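Periplasmic binding protein (Pseudomonas aeruginosa, PDB 2R79) binds heme in the periplasm, its iron held by an axial tyrosine, and probably hands it to an inner-membrane transporter for uptake. Local coordinates at residues W15-K24 and L104-A114. Residues are numbered along the deposited sequence; the frame is centred on the assembly and turned at random.
Sequences WVVALGGESK and LGDWLGVPQRA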
loop_
_atom_site.group_PDB
_atom_site.type_symbol
_atom_site.label_atom_id
_atom_site.label_comp_id
_atom_site.label_asym_id
_atom_site.label_seq_id
_atom_site.Cartn_x
_atom_site.Cartn_y
_atom_site.Cartn_z
ATOM N N TRP A 15 19.385 11.209 -19.370
ATOM C CA TRP A 15 19.986 10.857 -20.652
ATOM C C TRP A 15 21.159 9.907 -20.489
ATOM O O TRP A 15 21.269 8.940 -21.232
ATOM C CB TRP A 15 20.416 12.112 -21.416
ATOM C CG TRP A 15 19.291 12.716 -22.182
ATOM C CD1 TRP A 15 18.835 14.001 -22.096
ATOM C CD2 TRP A 15 18.452 12.055 -23.137
ATOM N NE1 TRP A 15 17.762 14.179 -22.937
ATOM C CE2 TRP A 15 17.505 13.003 -23.588
ATOM C CE3 TRP A 15 18.406 10.753 -23.656
ATOM C CZ2 TRP A 15 16.524 12.692 -24.537
ATOM C CZ3 TRP A 15 17.431 10.441 -24.599
ATOM C CH2 TRP A 15 16.502 11.410 -25.029
ATOM N N VAL A 16 22.026 10.175 -19.517
ATOM C CA VAL A 16 23.167 9.304 -19.267
ATOM C C VAL A 16 22.648 7.891 -19.015
ATOM O O VAL A 16 23.141 6.921 -19.596
ATOM C CB VAL A 16 23.983 9.773 -18.038
ATOM C CG1 VAL A 16 25.000 8.713 -17.649
ATOM C CG2 VAL A 16 24.700 11.081 -18.356
ATOM N N VAL A 17 21.644 7.776 -18.155
ATOM C CA VAL A 17 21.065 6.475 -17.860
ATOM C C VAL A 17 20.450 5.870 -19.123
ATOM O O VAL A 17 20.679 4.701 -19.443
ATOM C CB VAL A 17 19.974 6.579 -16.774
ATOM C CG1 VAL A 17 19.209 5.272 -16.680
ATOM C CG2 VAL A 17 20.607 6.898 -15.427
ATOM N N ALA A 18 19.669 6.674 -19.838
ATOM C CA ALA A 18 19.010 6.229 -21.060
ATOM C C ALA A 18 19.991 5.665 -22.079
ATOM O O ALA A 18 19.676 4.707 -22.778
ATOM C CB ALA A 18 18.228 7.385 -21.680
ATOM N N LEU A 19 21.174 6.263 -22.165
ATOM C CA LEU A 19 22.197 5.816 -23.110
ATOM C C LEU A 19 23.020 4.645 -22.565
ATOM O O LEU A 19 23.962 4.184 -23.214
ATOM C CB LEU A 19 23.135 6.977 -23.459
ATOM C CG LEU A 19 22.483 8.207 -24.098
ATOM C CD1 LEU A 19 23.521 9.308 -24.294
ATOM C CD2 LEU A 19 21.849 7.813 -25.416
ATOM N N GLY A 20 22.664 4.180 -21.369
ATOM C CA GLY A 20 23.362 3.062 -20.758
ATOM C C GLY A 20 24.508 3.408 -19.826
ATOM O O GLY A 20 25.262 2.525 -19.426
ATOM N N GLY A 21 24.644 4.675 -19.452
ATOM C CA GLY A 21 25.741 5.049 -18.578
ATOM C C GLY A 21 25.434 5.108 -17.094
ATOM O O GLY A 21 26.129 5.805 -16.356
ATOM N N GLU A 22 24.422 4.373 -16.640
ATOM C CA GLU A 22 24.062 4.404 -15.222
ATOM C C GLU A 22 25.167 3.948 -14.274
ATOM O O GLU A 22 25.349 4.539 -13.213
ATOM C CB GLU A 22 22.811 3.561 -14.945
ATOM C CG GLU A 22 22.216 3.841 -13.571
ATOM C CD GLU A 22 20.967 3.025 -13.270
ATOM O OE1 GLU A 22 20.241 2.667 -14.219
ATOM O OE2 GLU A 22 20.702 2.755 -12.076
ATOM N N SER A 23 25.900 2.903 -14.645
ATOM C CA SER A 23 26.952 2.398 -13.771
ATOM C C SER A 23 28.146 3.339 -13.704
ATOM O O SER A 23 29.040 3.153 -12.887
ATOM C CB SER A 23 27.411 1.003 -14.219
ATOM O OG SER A 23 28.084 1.058 -15.465
ATOM N N LYS A 24 28.169 4.352 -14.557
ATOM C CA LYS A 24 29.275 5.292 -14.529
ATOM C C LYS A 24 28.969 6.522 -13.683
ATOM O O LYS A 24 29.859 7.320 -13.408
ATOM C CB LYS A 24 29.663 5.699 -15.950
ATOM C CG LYS A 24 30.302 4.560 -16.719
ATOM C CD LYS A 24 30.763 4.982 -18.095
ATOM C CE LYS A 24 31.500 3.839 -18.777
ATOM N NZ LYS A 24 31.774 4.144 -20.205
ATOM N N LEU A 104 27.246 13.407 -25.172
ATOM C CA LEU A 104 27.077 12.316 -24.218
ATOM C C LEU A 104 27.416 10.994 -24.880
ATOM O O LEU A 104 28.092 10.150 -24.295
ATOM C CB LEU A 104 25.644 12.272 -23.692
ATOM C CG LEU A 104 25.201 13.459 -22.836
ATOM C CD1 LEU A 104 23.766 13.243 -22.377
ATOM C CD2 LEU A 104 26.131 13.607 -21.638
ATOM N N GLY A 105 26.947 10.820 -26.109
ATOM C CA GLY A 105 27.225 9.595 -26.828
ATOM C C GLY A 105 28.718 9.363 -26.958
ATOM O O GLY A 105 29.203 8.259 -26.716
ATOM N N ASP A 106 29.453 10.410 -27.323
ATOM C CA ASP A 106 30.894 10.297 -27.491
ATOM C C ASP A 106 31.640 10.015 -26.194
ATOM O O ASP A 106 32.471 9.110 -26.150
ATOM C CB ASP A 106 31.466 11.560 -28.146
ATOM C CG ASP A 106 31.083 11.686 -29.616
ATOM O OD1 ASP A 106 30.765 10.654 -30.249
ATOM O OD2 ASP A 106 31.115 12.820 -30.145
ATOM N N TRP A 107 31.362 10.778 -25.143
ATOM C CA TRP A 107 32.055 10.554 -23.877
ATOM C C TRP A 107 31.685 9.211 -23.248
ATOM O O TRP A 107 32.394 8.713 -22.377
ATOM C CB TRP A 107 31.760 11.676 -22.876
ATOM C CG TRP A 107 32.040 13.056 -23.384
ATOM C CD1 TRP A 107 33.046 13.432 -24.229
ATOM C CD2 TRP A 107 31.307 14.249 -23.075
ATOM N NE1 TRP A 107 32.982 14.786 -24.470
ATOM C CE2 TRP A 107 31.924 15.312 -23.775
ATOM C CE3 TRP A 107 30.189 14.525 -22.276
ATOM C CZ2 TRP A 107 31.457 16.633 -23.701
ATOM C CZ3 TRP A 107 29.723 15.843 -22.201
ATOM C CH2 TRP A 107 30.359 16.877 -22.913
ATOM N N LEU A 108 30.579 8.628 -23.696
ATOM C CA LEU A 108 30.098 7.352 -23.166
ATOM C C LEU A 108 30.532 6.186 -24.055
ATOM O O LEU A 108 30.467 5.024 -23.652
ATOM C CB LEU A 108 28.568 7.390 -23.071
ATOM C CG LEU A 108 27.803 7.201 -21.754
ATOM C CD1 LEU A 108 28.634 7.563 -20.537
ATOM C CD2 LEU A 108 26.543 8.060 -21.828
ATOM N N GLY A 109 30.954 6.506 -25.274
ATOM C CA GLY A 109 31.392 5.483 -26.203
ATOM C C GLY A 109 30.276 4.755 -26.926
ATOM O O GLY A 109 30.459 3.622 -27.364
ATOM N N VAL A 110 29.116 5.393 -27.058
ATOM C CA VAL A 110 27.991 4.771 -27.754
ATOM C C VAL A 110 27.332 5.744 -28.729
ATOM O O VAL A 110 26.125 5.987 -28.667
ATOM C CB VAL A 110 26.930 4.253 -26.753
ATOM C CG1 VAL A 110 27.454 3.021 -26.029
ATOM C CG2 VAL A 110 26.589 5.339 -25.754
ATOM N N PRO A 111 28.122 6.298 -29.663
ATOM C CA PRO A 111 27.626 7.251 -30.661
ATOM C C PRO A 111 26.391 6.780 -31.424
ATOM O O PRO A 111 25.501 7.580 -31.716
ATOM C CB PRO A 111 28.836 7.461 -31.571
ATOM C CG PRO A 111 29.573 6.156 -31.464
ATOM C CD PRO A 111 29.500 5.883 -29.982
ATOM N N GLN A 112 26.330 5.491 -31.747
ATOM C CA GLN A 112 25.181 4.950 -32.468
ATOM C C GLN A 112 23.921 5.002 -31.617
ATOM O O GLN A 112 22.854 5.351 -32.106
ATOM C CB GLN A 112 25.417 3.496 -32.889
ATOM C CG GLN A 112 26.573 3.272 -33.854
ATOM C CD GLN A 112 26.670 1.820 -34.312
ATOM O OE1 GLN A 112 25.875 1.359 -35.134
ATOM N NE2 GLN A 112 27.639 1.088 -33.765
ATOM N N ARG A 113 24.044 4.638 -30.345
ATOM C CA ARG A 113 22.897 4.645 -29.445
ATOM C C ARG A 113 22.354 6.061 -29.272
ATOM O O ARG A 113 21.147 6.261 -29.168
ATOM C CB ARG A 113 23.286 4.062 -28.082
ATOM C CG ARG A 113 22.171 4.127 -27.030
ATOM C CD ARG A 113 20.884 3.479 -27.545
ATOM N NE ARG A 113 19.848 3.379 -26.518
ATOM C CZ ARG A 113 18.677 4.008 -26.563
ATOM N NH1 ARG A 113 18.380 4.799 -27.584
ATOM N NH2 ARG A 113 17.792 3.833 -25.589
ATOM N N ALA A 114 23.256 7.036 -29.246
ATOM C CA ALA A 114 22.878 8.433 -29.091
ATOM C C ALA A 114 22.080 8.875 -30.314
ATOM O O ALA A 114 21.101 9.612 -30.194
ATOM C CB ALA A 114 24.121 9.298 -28.924
HETATM O O HOH W 1 19.257 2.199 -23.499
HETATM O O HOH W 2 28.707 3.415 -21.661
HETATM O O HOH W 3 32.403 6.826 -20.428
#
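Leu19 points its two methyls at different helices: CD1 lies 3.7 Å from Leu104 CB on helix 94-108, while CD2 rests 3.9 Å from Ala114 CA and close to Arg113 CG on helix 111-135. A chi1 of -60° sets CG beside the backbone N, and from there the methyls reach the two helices separately. Against both Leu104 and Leu108 it crosses at about a right angle, and Leu108 CD2 comes within 3.9 Å of Leu19 CB. One turn earlier, Trp15 CB meets Leu104 CD1 at 3.7 Å; Trp15 NE1 hydrogen-bonds Leu244 O outside the two segments. Helices 10-18 and 94-108 end in Schellman motifs, at Gly20 and Gly109, and Val110 takes the N-cap position of helix 111-135; the contact joins those two C-terminal ends to the start of helix 111-135, beside the four-stranded parallel sheet of the N-terminal lobe and away from the heme site. The extended Lys24 chain runs past Leu108 in the opposite direction, Lys24 CD 4.1 Å from Leu108 CD1, and a water 2.8 Å from Lys24 NZ donates to Trp107 O. Arg113, bent at chi2 (54°), holds another water at the edge of its guanidinium, in plane and 3.0 Å from Arg113 NH2; this water donates to Ala18 O. Ser262 of a second subunit packs on Val110 and Arg113 and hydrogen-bonds Leu19 O.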